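Long-range contacts in homoserine kinase (Listeria monocytogenes, PDB 3HUL), which probably catalyses the ATP-dependent phosphorylation of L-homoserine to O-phospho-L-homoserine, a late step of threonine biosynthesis: residues A228-V233 with Q268-D273; L157-P162 with T250-A255; G238-C243 with F254-L259. One frame throughout, in Å; residues are numbered along the deposited sequence.

Contact 1: A228-V233 with Q268-D273; sequences AQIRDV and QTLEID
Leu-270 pushes its two methyls into the flank of helix 227-235, where Gln-229, Ile-230 and Val-233 line one side. Its CG stands anti to the carbonyl carbon (chi1 -59°), and Leu-270 CD2 meets Val-233 CG2 tip to tip at 4.2 Å. Leu-270 CD2 also lies 3.8 Å from Gln-229 NE2, while Leu-270 CD1 comes within 4.2 Å of Ile-230 CG1. The Ile-272 side chain crosses that of Ile-230 obliquely, with Ile-272 CD1 4.0 Å from Ile-230 CG1. Gln-229 runs extended from the helix, CG anti to the backbone N (chi1 165°), and sets its amide against both Leu-270 and Ile-272, with Gln-229 OE1 3.9 Å from Ile-272 CD1. These are contacts of the amide with methyls; the polar grip on OE1 comes from His-226 ND1, a hydrogen bond just before the segment. No hydrogen bond joins the two segments, so apolar fit does the work.

Leu-270 sits in a type I turn from Gln-268 to Glu-271; Glu-271, with positive phi, leaves helical geometry, and Ile-272 follows it. Deeper in, Ile-230 and Ile-272 both touch Phe-160 of strand 156-161. The arrangement is that of a helix packed against the loop leading from helix 260-268 into edge strand 275-280, at the surface of the alpha/beta C-terminal domain of a GHMP kinase.

Contact 2: L157-P162 with T250-A255; sequences LIAFIP and TVLVFA
Leu-157 and Phe-254 lie side by side, pointing the same way from neighbouring strands, and the leucine's CD2 branch rests over one face of the phenyl ring. Leu-157 CD2 is 3.9 Å from the centroid of the Phe-254 ring, 30° off the normal, a CH-pi contact displaced toward CE1, with Leu-157 CD2 to Phe-254 CE1 at 3.4 Å. That methyl also touches Leu-252 CD1; the other branch of Leu-252, CD2, sits 3.6 Å from Ala-159 CB. Leu-157, Ala-159, Leu-252 and Phe-254 thus share one face of the sheet.

On the opposite face Ile-158 meets Val-253, and Phe-160 sits across from Val-251. The Phe-160 ring crosses Val-253 obliquely and takes Val-253 CG2 at the ring edge, 4.1 Å from Phe-160 CE2. Helices 227-235 and 260-268 cover this side, Ile-230 reaching Val-253, and Leu-267 reaching Ile-158 and Phe-160.

Two hydrogen-bonded pairs hold the register. Ile-158 N reaches a lone pair of Val-253 O, and Val-253 N returns a bond to Ile-158 O. Phe-160 N binds Val-251 O at 2.8 Å, nearly along the C=O axis; the return bond from Val-251 N to Phe-160 O is longer, 3.3 Å. At the end, Thr-250 packs its CG2 on Pro-162 CD, while its buried OG1 has no polar partner in the model. Thr-250 and Pro-162 both adjoin Arg-84 of the predicted ATP site. The pairing is the centre of the four-stranded antiparallel sheet of the GHMP kinase C-terminal domain.

Contact 3: G238-C243 with F254-L259; sequences GAYAAC and FAPRNL
Two backbone bonds tie the strands through a classic beta bulge, in which Tyr-240 and Ala-241 both face Phe-254. Phe-254 N donates to Ala-241 O at 2.8 Å along a nearly straight path, 165°. Tyr-240 N donates to Phe-254 O at 2.7 Å on a more bent one, 145°. Both donors lie in the plane of the carbonyl they meet.

Tyr-240 lies along the other segment, with CG anti to the carbonyl carbon (chi1 -51°). Its ring crosses Pro-256 obliquely and takes Pro-256 CD over one face, 3.8 Å from the Tyr-240 centroid and set toward the rim in a CH-pi contact. Tyr-240 OH reaches past to Pro-256 CG at 3.4 Å. Met-203 of helix 203-210 also touches this tyrosine. Gly-238 O also touches the proline, 3.2 Å from Pro-256 CD. Gly-238 closes a Schellman motif at the end of helix 227-235, and Leu-259 CD1 packs on its backbone, 3.7 Å from Gly-238 C. Between these, Ala-239 CB meets Ala-255 CB at 4.1 Å, with Leu-263 beside both.

Beyond the bulge, Cys-243 SG stands obliquely to the Phe-254 ring, 5.5 Å from its centroid, a loose sulfur-aromatic contact; Met-210 touches both residues. At the far end Pro-256 and Leu-259 pack on Asn-258 of a second subunit. The whole is a bulged beta hairpin, strands 241-244 and 251-255, at the edge of the C-terminal domain's antiparallel sheet.

How the contacts relate
Contacts 2 and 3 are both buried and share strand 251-255: contact 2 pairs it with strand 156-161 in regular register, contact 3 with edge strand 241-244 through a bulge, and Leu-252 N bonded to Cys-243 O (2.7 Å) carries the ladder on. Contact 1 lies at the surface, but Ile-230 joins it to the sheet, packing also on Ala-242 of contact 3. Arg-231, on another side of that helix, bonds Ala-242 O through NH2. Contacts 2 and 3 combine backbone hydrogen bonds with side-chain packing; contact 1 has no hydrogen bond across its segments. Contact 2 ends near the predicted ATP site, whereas contact 3 touches a second subunit.

Contact 1: A228-V233 with Q268-D273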
loop_
_atom_site.group_PDB
_atom_site.type_symbol
_atom_site.label_atom_id
_atom_site.label_comp_id
_atom_site.label_asym_id
_atom_site.label_seq_id
_atom_site.Cartn_x
_atom_site.Cartn_y
_atom_site.Cartn_z
ATOM N N ALA A 228 3.332 18.466 27.643
ATOM C CA ALA A 228 2.365 19.437 27.113
ATOM C C ALA A 228 3.066 20.606 26.433
ATOM O O ALA A 228 2.636 21.054 25.367
ATOM C CB ALA A 228 1.436 19.942 28.219
ATOM N N GLN A 229 4.155 21.079 27.051
ATOM C CA GLN A 229 4.929 22.214 26.564
ATOM C C GLN A 229 5.673 21.855 25.273
ATOM O O GLN A 229 5.703 22.637 24.334
ATOM C CB GLN A 229 5.917 22.656 27.661
ATOM C CG GLN A 229 7.054 23.585 27.229
ATOM C CD GLN A 229 8.203 23.609 28.239
ATOM O OE1 GLN A 229 8.507 22.596 28.878
ATOM N NE2 GLN A 229 8.849 24.761 28.380
ATOM N N ILE A 230 6.283 20.670 25.257
ATOM C CA ILE A 230 6.953 20.149 24.077
ATOM C C ILE A 230 5.947 20.000 22.922
ATOM O O ILE A 230 6.208 20.479 21.825
ATOM C CB ILE A 230 7.681 18.814 24.383
ATOM C CG1 ILE A 230 8.907 19.085 25.259
ATOM C CG2 ILE A 230 8.064 18.062 23.070
ATOM C CD1 ILE A 230 9.598 17.835 25.782
ATOM N N ARG A 231 4.798 19.384 23.196
ATOM C CA ARG A 231 3.674 19.314 22.250
ATOM C C ARG A 231 3.262 20.656 21.671
ATOM O O ARG A 231 3.205 20.823 20.449
ATOM C CB ARG A 231 2.441 18.681 22.903
ATOM C CG ARG A 231 2.336 17.230 22.659
ATOM C CD ARG A 231 1.237 16.529 23.455
ATOM N NE ARG A 231 1.586 15.111 23.507
ATOM C CZ ARG A 231 1.203 14.240 24.435
ATOM N NH1 ARG A 231 0.443 14.618 25.446
ATOM N NH2 ARG A 231 1.605 12.980 24.351
ATOM N N ASP A 232 2.963 21.609 22.558
ATOM C CA ASP A 232 2.522 22.950 22.151
ATOM C C ASP A 232 3.472 23.552 21.145
ATOM O O ASP A 232 3.057 23.988 20.078
ATOM C CB ASP A 232 2.432 23.895 23.356
ATOM C CG ASP A 232 1.221 23.628 24.220
ATOM O OD1 ASP A 232 0.305 22.905 23.774
ATOM O OD2 ASP A 232 1.191 24.144 25.358
ATOM N N VAL A 233 4.753 23.532 21.486
ATOM C CA VAL A 233 5.809 24.092 20.652
ATOM C C VAL A 233 6.013 23.361 19.321
ATOM O O VAL A 233 6.083 23.993 18.265
ATOM C CB VAL A 233 7.133 24.109 21.438
ATOM C CG1 VAL A 233 8.315 24.429 20.513
ATOM C CG2 VAL A 233 7.007 25.077 22.639
ATOM N N GLN A 268 15.498 22.937 21.381
ATOM C CA GLN A 268 16.665 23.296 22.162
ATOM C C GLN A 268 16.529 24.607 22.950
ATOM O O GLN A 268 17.238 24.783 23.930
ATOM C CB GLN A 268 17.906 23.337 21.265
ATOM C CG GLN A 268 18.415 21.942 20.945
ATOM C CD GLN A 268 19.461 21.877 19.862
ATOM O OE1 GLN A 268 19.627 22.795 19.049
ATOM N NE2 GLN A 268 20.161 20.755 19.819
ATOM N N THR A 269 15.622 25.509 22.555
ATOM C CA THR A 269 15.450 26.771 23.300
ATOM C C THR A 269 14.690 26.596 24.608
ATOM O O THR A 269 14.621 27.527 25.407
ATOM C CB THR A 269 14.742 27.911 22.500
ATOM O OG1 THR A 269 13.376 27.569 22.283
ATOM C CG2 THR A 269 15.437 28.223 21.173
ATOM N N LEU A 270 14.096 25.422 24.814
ATOM C CA LEU A 270 13.314 25.177 26.032
ATOM C C LEU A 270 14.199 24.935 27.261
ATOM O O LEU A 270 13.737 25.044 28.395
ATOM C CB LEU A 270 12.319 24.016 25.822
ATOM C CG LEU A 270 11.303 24.224 24.696
ATOM C CD1 LEU A 270 10.461 22.947 24.465
ATOM C CD2 LEU A 270 10.414 25.440 25.003
ATOM N N GLU A 271 15.476 24.639 27.009
ATOM C CA GLU A 271 16.494 24.403 28.049
ATOM C C GLU A 271 16.015 23.380 29.077
ATOM O O GLU A 271 16.028 23.600 30.298
ATOM C CB GLU A 271 16.940 25.717 28.690
ATOM C CG GLU A 271 17.801 26.552 27.724
ATOM C CD GLU A 271 17.772 28.040 28.014
ATOM O OE1 GLU A 271 18.331 28.809 27.191
ATOM O OE2 GLU A 271 17.194 28.443 29.055
ATOM N N ILE A 272 15.540 22.271 28.539
ATOM C CA ILE A 272 15.135 21.143 29.331
ATOM C C ILE A 272 16.415 20.338 29.526
ATOM O O ILE A 272 17.313 20.355 28.681
ATOM C CB ILE A 272 13.991 20.372 28.603
ATOM C CG1 ILE A 272 12.710 21.210 28.625
ATOM C CG2 ILE A 272 13.721 19.012 29.230
ATOM C CD1 ILE A 272 11.727 20.868 27.526
ATOM N N ASP A 273 16.511 19.663 30.664
ATOM C CA ASP A 273 17.688 18.876 30.979
ATOM C C ASP A 273 17.716 17.557 30.191
ATOM O O ASP A 273 17.380 16.482 30.725
ATOM C CB ASP A 273 17.758 18.617 32.491
ATOM C CG ASP A 273 19.114 18.103 32.925
ATOM O OD1 ASP A 273 20.089 18.217 32.137
ATOM O OD2 ASP A 273 19.204 17.580 34.054
#

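Contact 2: L157-P162 with T250-A255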
loop_
_atom_site.group_PDB
_atom_site.type_symbol
_atom_site.label_atom_id
_atom_site.label_comp_id
_atom_site.label_asym_id
_atom_site.label_seq_id
_atom_site.Cartn_x
_atom_site.Cartn_y
_atom_site.Cartn_z
ATOM N N LEU A 157 12.627 12.328 13.485
ATOM C CA LEU A 157 12.321 12.316 14.911
ATOM C C LEU A 157 13.274 13.205 15.713
ATOM O O LEU A 157 14.486 13.213 15.486
ATOM C CB LEU A 157 12.344 10.896 15.454
ATOM C CG LEU A 157 11.227 9.974 14.948
ATOM C CD1 LEU A 157 11.686 9.263 13.656
ATOM C CD2 LEU A 157 10.885 8.990 16.024
ATOM N N ILE A 158 12.715 13.968 16.641
ATOM C CA ILE A 158 13.546 14.710 17.564
ATOM C C ILE A 158 13.434 14.057 18.927
ATOM O O ILE A 158 12.358 13.990 19.508
ATOM C CB ILE A 158 13.165 16.208 17.629
ATOM C CG1 ILE A 158 13.653 16.942 16.376
ATOM C CG2 ILE A 158 13.769 16.851 18.849
ATOM C CD1 ILE A 158 12.664 16.942 15.240
ATOM N N ALA A 159 14.563 13.575 19.423
ATOM C CA ALA A 159 14.604 12.837 20.674
ATOM C C ALA A 159 15.121 13.726 21.804
ATOM O O ALA A 159 16.223 14.289 21.713
ATOM C CB ALA A 159 15.502 11.625 20.521
ATOM N N PHE A 160 14.328 13.847 22.860
ATOM C CA PHE A 160 14.833 14.401 24.108
ATOM C C PHE A 160 15.375 13.249 24.921
ATOM O O PHE A 160 14.607 12.476 25.503
ATOM C CB PHE A 160 13.720 15.044 24.912
ATOM C CG PHE A 160 13.256 16.355 24.387
ATOM C CD1 PHE A 160 13.701 17.535 24.961
ATOM C CD2 PHE A 160 12.320 16.417 23.343
ATOM C CE1 PHE A 160 13.239 18.763 24.510
ATOM C CE2 PHE A 160 11.858 17.633 22.881
ATOM C CZ PHE A 160 12.323 18.814 23.460
ATOM N N ILE A 161 16.693 13.131 24.969
ATOM C CA ILE A 161 17.318 12.055 25.702
ATOM C C ILE A 161 17.862 12.567 27.057
ATOM O O ILE A 161 18.909 13.233 27.090
ATOM C CB ILE A 161 18.421 11.428 24.855
ATOM C CG1 ILE A 161 17.804 10.854 23.572
ATOM C CG2 ILE A 161 19.203 10.375 25.666
ATOM C CD1 ILE A 161 18.802 10.522 22.539
ATOM N N PRO A 162 17.137 12.282 28.167
ATOM C CA PRO A 162 17.655 12.672 29.487
ATOM C C PRO A 162 18.559 11.574 30.043
ATOM O O PRO A 162 18.836 10.575 29.362
ATOM C CB PRO A 162 16.390 12.776 30.338
ATOM C CG PRO A 162 15.478 11.693 29.757
ATOM C CD PRO A 162 15.922 11.453 28.298
ATOM N N THR A 250 12.972 8.788 27.441
ATOM C CA THR A 250 13.080 9.717 26.309
ATOM C C THR A 250 11.717 10.034 25.702
ATOM O O THR A 250 10.792 9.214 25.772
ATOM C CB THR A 250 14.174 9.401 25.227
ATOM O OG1 THR A 250 13.583 8.886 24.029
ATOM C CG2 THR A 250 15.228 8.539 25.725
ATOM N N VAL A 251 11.602 11.261 25.190
ATOM C CA VAL A 251 10.416 11.761 24.522
ATOM C C VAL A 251 10.811 11.933 23.056
ATOM O O VAL A 251 11.905 12.445 22.739
ATOM C CB VAL A 251 9.928 13.104 25.119
ATOM C CG1 VAL A 251 8.768 13.699 24.304
ATOM C CG2 VAL A 251 9.483 12.942 26.586
ATOM N N LEU A 252 9.951 11.434 22.167
ATOM C CA LEU A 252 10.134 11.623 20.738
ATOM C C LEU A 252 9.099 12.567 20.158
ATOM O O LEU A 252 7.911 12.493 20.491
ATOM C CB LEU A 252 10.106 10.287 19.977
ATOM C CG LEU A 252 11.196 9.275 20.302
ATOM C CD1 LEU A 252 10.797 7.898 19.776
ATOM C CD2 LEU A 252 12.580 9.682 19.761
ATOM N N VAL A 253 9.569 13.452 19.284
ATOM C CA VAL A 253 8.713 14.342 18.551
ATOM C C VAL A 253 8.725 13.813 17.125
ATOM O O VAL A 253 9.775 13.615 16.539
ATOM C CB VAL A 253 9.243 15.808 18.585
ATOM C CG1 VAL A 253 8.455 16.738 17.628
ATOM C CG2 VAL A 253 9.246 16.375 20.038
ATOM N N PHE A 254 7.549 13.579 16.568
ATOM C CA PHE A 254 7.465 13.098 15.181
ATOM C C PHE A 254 7.128 14.301 14.286
ATOM O O PHE A 254 6.195 15.027 14.579
ATOM C CB PHE A 254 6.398 11.984 15.057
ATOM C CG PHE A 254 6.739 10.698 15.822
ATOM C CD1 PHE A 254 7.190 9.560 15.140
ATOM C CD2 PHE A 254 6.591 10.630 17.206
ATOM C CE1 PHE A 254 7.524 8.371 15.843
ATOM C CE2 PHE A 254 6.898 9.455 17.928
ATOM C CZ PHE A 254 7.376 8.312 17.235
ATOM N N ALA A 255 7.864 14.497 13.201
ATOM C CA ALA A 255 7.696 15.713 12.376
ATOM C C ALA A 255 8.022 15.500 10.918
ATOM O O ALA A 255 8.859 14.678 10.595
ATOM C CB ALA A 255 8.609 16.842 12.928
#

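Contact 3: G238-C243 with F254-L259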
loop_
_atom_site.group_PDB
_atom_site.type_symbol
_atom_site.label_atom_id
_atom_site.label_comp_id
_atom_site.label_asym_id
_atom_site.label_seq_id
_atom_site.Cartn_x
_atom_site.Cartn_y
_atom_site.Cartn_z
ATOM N N GLY A 238 4.044 22.367 13.190
ATOM C CA GLY A 238 3.637 21.376 12.197
ATOM C C GLY A 238 4.113 19.965 12.500
ATOM O O GLY A 238 4.068 19.090 11.634
ATOM N N ALA A 239 4.609 19.738 13.716
ATOM C CA ALA A 239 4.988 18.386 14.120
ATOM C C ALA A 239 3.696 17.561 14.265
ATOM O O ALA A 239 2.619 18.114 14.500
ATOM C CB ALA A 239 5.795 18.399 15.413
ATOM N N TYR A 240 3.814 16.246 14.112
ATOM C CA TYR A 240 2.656 15.353 14.246
ATOM C C TYR A 240 2.262 15.049 15.675
ATOM O O TYR A 240 1.083 14.930 15.991
ATOM C CB TYR A 240 2.941 14.037 13.534
ATOM C CG TYR A 240 3.430 14.203 12.117
ATOM C CD1 TYR A 240 2.694 14.951 11.193
ATOM C CD2 TYR A 240 4.603 13.570 11.685
ATOM C CE1 TYR A 240 3.141 15.114 9.869
ATOM C CE2 TYR A 240 5.060 13.711 10.339
ATOM C CZ TYR A 240 4.326 14.475 9.457
ATOM O OH TYR A 240 4.746 14.608 8.151
ATOM N N ALA A 241 3.253 14.915 16.543
ATOM C CA ALA A 241 3.038 14.310 17.848
ATOM C C ALA A 241 4.330 14.351 18.667
ATOM O O ALA A 241 5.416 14.418 18.108
ATOM C CB ALA A 241 2.602 12.844 17.661
ATOM N N ALA A 242 4.182 14.289 19.982
ATOM C CA ALA A 242 5.294 14.092 20.901
ATOM C C ALA A 242 4.832 13.000 21.875
ATOM O O ALA A 242 3.738 13.097 22.446
ATOM C CB ALA A 242 5.652 15.409 21.654
ATOM N N CYS A 243 5.653 11.964 22.029
ATOM C CA CYS A 243 5.310 10.812 22.850
ATOM C C CYS A 243 6.507 10.340 23.623
ATOM O O CYS A 243 7.657 10.478 23.167
ATOM C CB CYS A 243 4.890 9.642 21.952
ATOM S SG CYS A 243 3.639 10.098 20.794
ATOM N N PHE A 254 7.549 13.579 16.568
ATOM C CA PHE A 254 7.465 13.098 15.181
ATOM C C PHE A 254 7.128 14.301 14.286
ATOM O O PHE A 254 6.195 15.027 14.579
ATOM C CB PHE A 254 6.398 11.984 15.057
ATOM C CG PHE A 254 6.739 10.698 15.822
ATOM C CD1 PHE A 254 7.190 9.560 15.140
ATOM C CD2 PHE A 254 6.591 10.630 17.206
ATOM C CE1 PHE A 254 7.524 8.371 15.843
ATOM C CE2 PHE A 254 6.898 9.455 17.928
ATOM C CZ PHE A 254 7.376 8.312 17.235
ATOM N N ALA A 255 7.864 14.497 13.201
ATOM C CA ALA A 255 7.696 15.713 12.376
ATOM C C ALA A 255 8.022 15.500 10.918
ATOM O O ALA A 255 8.859 14.678 10.595
ATOM C CB ALA A 255 8.609 16.842 12.928
ATOM N N PRO A 256 7.378 16.266 10.026
ATOM C CA PRO A 256 7.765 16.251 8.618
ATOM C C PRO A 256 9.285 16.429 8.509
ATOM O O PRO A 256 9.903 17.183 9.313
ATOM C CB PRO A 256 7.076 17.484 8.054
ATOM C CG PRO A 256 5.895 17.685 8.922
ATOM C CD PRO A 256 6.296 17.230 10.292
ATOM N N ARG A 257 9.893 15.747 7.545
ATOM C CA ARG A 257 11.334 15.850 7.382
ATOM C C ARG A 257 11.862 17.248 7.112
ATOM O O ARG A 257 12.956 17.571 7.558
ATOM C CB ARG A 257 11.871 14.916 6.310
ATOM C CG ARG A 257 12.772 13.855 6.900
ATOM C CD ARG A 257 13.889 13.491 5.955
ATOM N NE ARG A 257 13.641 12.172 5.390
ATOM C CZ ARG A 257 14.576 11.407 4.831
ATOM N NH1 ARG A 257 15.827 11.838 4.748
ATOM N NH2 ARG A 257 14.249 10.205 4.356
ATOM N N ASN A 258 11.114 18.069 6.388
ATOM C CA ASN A 258 11.598 19.415 6.068
ATOM C C ASN A 258 11.724 20.273 7.330
ATOM O O ASN A 258 12.432 21.246 7.329
ATOM C CB ASN A 258 10.699 20.103 5.032
ATOM C CG ASN A 258 9.314 20.393 5.566
ATOM O OD1 ASN A 258 8.463 19.518 5.647
ATOM N ND2 ASN A 258 9.077 21.629 5.909
ATOM N N LEU A 259 11.048 19.863 8.402
ATOM C CA LEU A 259 11.011 20.613 9.649
ATOM C C LEU A 259 12.071 20.183 10.653
ATOM O O LEU A 259 12.254 20.848 11.667
ATOM C CB LEU A 259 9.652 20.458 10.320
ATOM C CG LEU A 259 8.492 21.385 9.990
ATOM C CD1 LEU A 259 7.329 21.017 10.884
ATOM C CD2 LEU A 259 8.897 22.873 10.205
#